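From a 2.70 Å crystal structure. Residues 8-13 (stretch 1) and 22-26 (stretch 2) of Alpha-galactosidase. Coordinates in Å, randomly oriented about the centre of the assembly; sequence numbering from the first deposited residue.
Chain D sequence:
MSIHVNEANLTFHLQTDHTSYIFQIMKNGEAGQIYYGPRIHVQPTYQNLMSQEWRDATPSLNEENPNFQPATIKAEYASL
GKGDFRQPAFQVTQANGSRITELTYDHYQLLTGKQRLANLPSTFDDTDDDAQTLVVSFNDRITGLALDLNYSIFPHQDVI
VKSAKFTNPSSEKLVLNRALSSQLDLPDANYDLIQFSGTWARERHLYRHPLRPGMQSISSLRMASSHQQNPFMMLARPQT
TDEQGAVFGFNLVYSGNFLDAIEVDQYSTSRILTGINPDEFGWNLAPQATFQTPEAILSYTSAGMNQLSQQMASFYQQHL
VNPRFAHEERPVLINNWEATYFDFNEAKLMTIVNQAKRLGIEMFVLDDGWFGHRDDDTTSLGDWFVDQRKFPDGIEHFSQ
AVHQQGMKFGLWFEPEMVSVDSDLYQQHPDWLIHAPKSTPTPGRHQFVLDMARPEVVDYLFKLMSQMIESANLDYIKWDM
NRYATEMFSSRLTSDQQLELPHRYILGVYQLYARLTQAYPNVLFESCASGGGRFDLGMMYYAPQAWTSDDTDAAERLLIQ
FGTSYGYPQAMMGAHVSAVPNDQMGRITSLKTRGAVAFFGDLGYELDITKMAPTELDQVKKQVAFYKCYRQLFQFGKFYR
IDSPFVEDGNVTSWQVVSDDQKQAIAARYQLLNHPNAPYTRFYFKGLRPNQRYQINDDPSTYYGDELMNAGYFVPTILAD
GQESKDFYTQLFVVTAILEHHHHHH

Stretch 1, residues 8-13: ANLTFH
Stretch 2 22-26: IFQIM

Two strand segments, Thr11 to His13, which runs on later in the chain, and Ile22 to Ile25, which begins earlier, lie antiparallel, their directions 162° apart and their axes approaching to 4.7 Å. The register pairs Thr11 with Gln24, Phe12 with Phe23 and His13 with Ile22.

Ala8 (phi/psi -70/-28) stays out of reach, and Asn9 (-122/-3, chi1 m) only grazes the partner, its O 3.7 Å from Gln24 NE2. Leu10 takes a left-handed turn at 57/45 before the strand begins. Its O accepts a nearly straight hydrogen bond from Ile25 N at 3.0 Å, with Gln24 CA 3.5 Å from the same Leu10 O. Leu10 (m, t) and Ile25 (-72/136; m, m) point toward the opposing stretch, bringing their CB atoms to 3.7 Å.

From Thr11 (-98/114, chi1 m) the backbone is extended. Thr11 and Gln24 (-143/138; t, t, chi3 35°) form a non-hydrogen-bonded pair, CA to CA 4.4 Å, with Thr11 OG1 3.4 Å from Gln24 NE2.

Phe12 (-102/130) and Phe23 (-138/170) carry the reciprocal bonds: Phe12 N to Phe23 O and Phe23 N to Phe12 O, both 2.8 Å, with CA atoms 5.3 Å apart. Their side chains share the face opposite Thr11, Gln24, His13 and Ile22. Different chi1 wells, m for Phe12 and p for Phe23 (chi2 -93° and -80°), accompany rings inclined by 19° but slid apart, centroids 5.3 Å distant. Phe12 CB instead covers the Phe23 ring, 3.9 Å from its centroid, while Ile25 CG1 meets the Phe12 ring edge 3.8 Å from Phe12 CE2.

His13 (-139/111; chi1 t, chi2 -39°) pairs with Ile22 (-130/130; m, t), non-hydrogen-bonded, CA to CA 4.2 Å. Ile22 CG1 sits almost on the His13 ring normal, 3.4 Å from the centroid: here an aliphatic branch packs an aromatic face within a close pair.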

# COMPACT_ATOMS: atom_id res chain seq x y z
N ALA D 8 4.51 49.16 -5.39
CA ALA D 8 5.49 49.54 -4.39
C ALA D 8 6.41 48.38 -4.01
O ALA D 8 7.55 48.60 -3.61
CB ALA D 8 4.78 50.08 -3.17
N ASN D 9 5.91 47.15 -4.13
CA ASN D 9 6.69 45.95 -3.81
C ASN D 9 6.81 44.98 -4.97
O ASN D 9 7.47 43.94 -4.86
CB ASN D 9 6.09 45.21 -2.62
CG ASN D 9 6.23 45.98 -1.35
OD1 ASN D 9 7.23 45.86 -0.65
ND2 ASN D 9 5.21 46.77 -1.03
N LEU D 10 6.15 45.31 -6.08
CA LEU D 10 6.20 44.46 -7.26
C LEU D 10 5.73 43.05 -6.89
O LEU D 10 6.33 42.03 -7.27
CB LEU D 10 7.60 44.47 -7.89
CG LEU D 10 8.13 45.83 -8.38
CD1 LEU D 10 9.51 45.69 -9.00
CD2 LEU D 10 7.18 46.45 -9.35
N THR D 11 4.63 43.02 -6.15
CA THR D 11 3.93 41.80 -5.81
C THR D 11 2.74 41.62 -6.75
O THR D 11 1.78 42.39 -6.74
CB THR D 11 3.40 41.85 -4.40
OG1 THR D 11 4.49 42.10 -3.50
CG2 THR D 11 2.76 40.54 -4.04
N PHE D 12 2.82 40.58 -7.57
CA PHE D 12 1.76 40.23 -8.50
C PHE D 12 0.99 39.07 -7.93
O PHE D 12 1.56 38.06 -7.54
CB PHE D 12 2.37 39.88 -9.85
CG PHE D 12 3.24 40.96 -10.39
CD1 PHE D 12 2.72 41.91 -11.26
CD2 PHE D 12 4.56 41.06 -10.00
CE1 PHE D 12 3.51 42.91 -11.74
CE2 PHE D 12 5.36 42.07 -10.48
CZ PHE D 12 4.83 43.00 -11.35
N HIS D 13 -0.32 39.24 -7.91
CA HIS D 13 -1.21 38.34 -7.25
C HIS D 13 -2.42 38.16 -8.15
O HIS D 13 -3.20 39.08 -8.35
CB HIS D 13 -1.60 38.96 -5.91
CG HIS D 13 -2.44 38.08 -5.04
ND1 HIS D 13 -3.45 37.27 -5.53
CD2 HIS D 13 -2.45 37.92 -3.69
CE1 HIS D 13 -4.03 36.64 -4.52
NE2 HIS D 13 -3.44 37.02 -3.40
N ILE D 22 0.35 33.75 -6.63
CA ILE D 22 1.05 34.95 -6.19
C ILE D 22 2.55 34.83 -6.42
O ILE D 22 3.17 33.83 -6.02
CB ILE D 22 0.85 35.19 -4.69
CG1 ILE D 22 -0.63 35.13 -4.30
CG2 ILE D 22 1.45 36.51 -4.27
CD1 ILE D 22 -0.85 35.05 -2.78
N PHE D 23 3.15 35.84 -7.06
CA PHE D 23 4.61 35.93 -7.12
C PHE D 23 5.13 37.35 -6.90
O PHE D 23 4.36 38.30 -6.89
CB PHE D 23 5.17 35.34 -8.41
CG PHE D 23 4.73 36.05 -9.67
CD1 PHE D 23 3.48 35.80 -10.22
CD2 PHE D 23 5.59 36.92 -10.32
CE1 PHE D 23 3.09 36.42 -11.39
CE2 PHE D 23 5.19 37.56 -11.50
CZ PHE D 23 3.94 37.31 -12.03
N GLN D 24 6.45 37.47 -6.73
CA GLN D 24 7.07 38.73 -6.36
C GLN D 24 8.42 38.93 -7.04
O GLN D 24 9.23 38.00 -7.13
CB GLN D 24 7.25 38.80 -4.85
CG GLN D 24 7.74 40.14 -4.33
CD GLN D 24 7.85 40.17 -2.80
OE1 GLN D 24 8.20 39.17 -2.16
NE2 GLN D 24 7.57 41.34 -2.22
N ILE D 25 8.67 40.14 -7.53
CA ILE D 25 10.00 40.49 -8.03
C ILE D 25 10.94 40.63 -6.85
O ILE D 25 10.59 41.23 -5.83
CB ILE D 25 9.99 41.78 -8.85
CG1 ILE D 25 9.08 41.63 -10.06
CG2 ILE D 25 11.39 42.10 -9.32
CD1 ILE D 25 9.46 40.46 -10.96
N MSE D 26 12.13 40.07 -6.98
CA MSE D 26 13.00 39.93 -5.84
C MSE D 26 14.29 40.75 -5.88
O MSE D 26 14.65 41.36 -6.89
CB MSE D 26 13.33 38.46 -5.64
CG MSE D 26 12.10 37.60 -5.45
SE MSE D 26 12.62 36.00 -4.49
CE MSE D 26 13.95 35.26 -5.73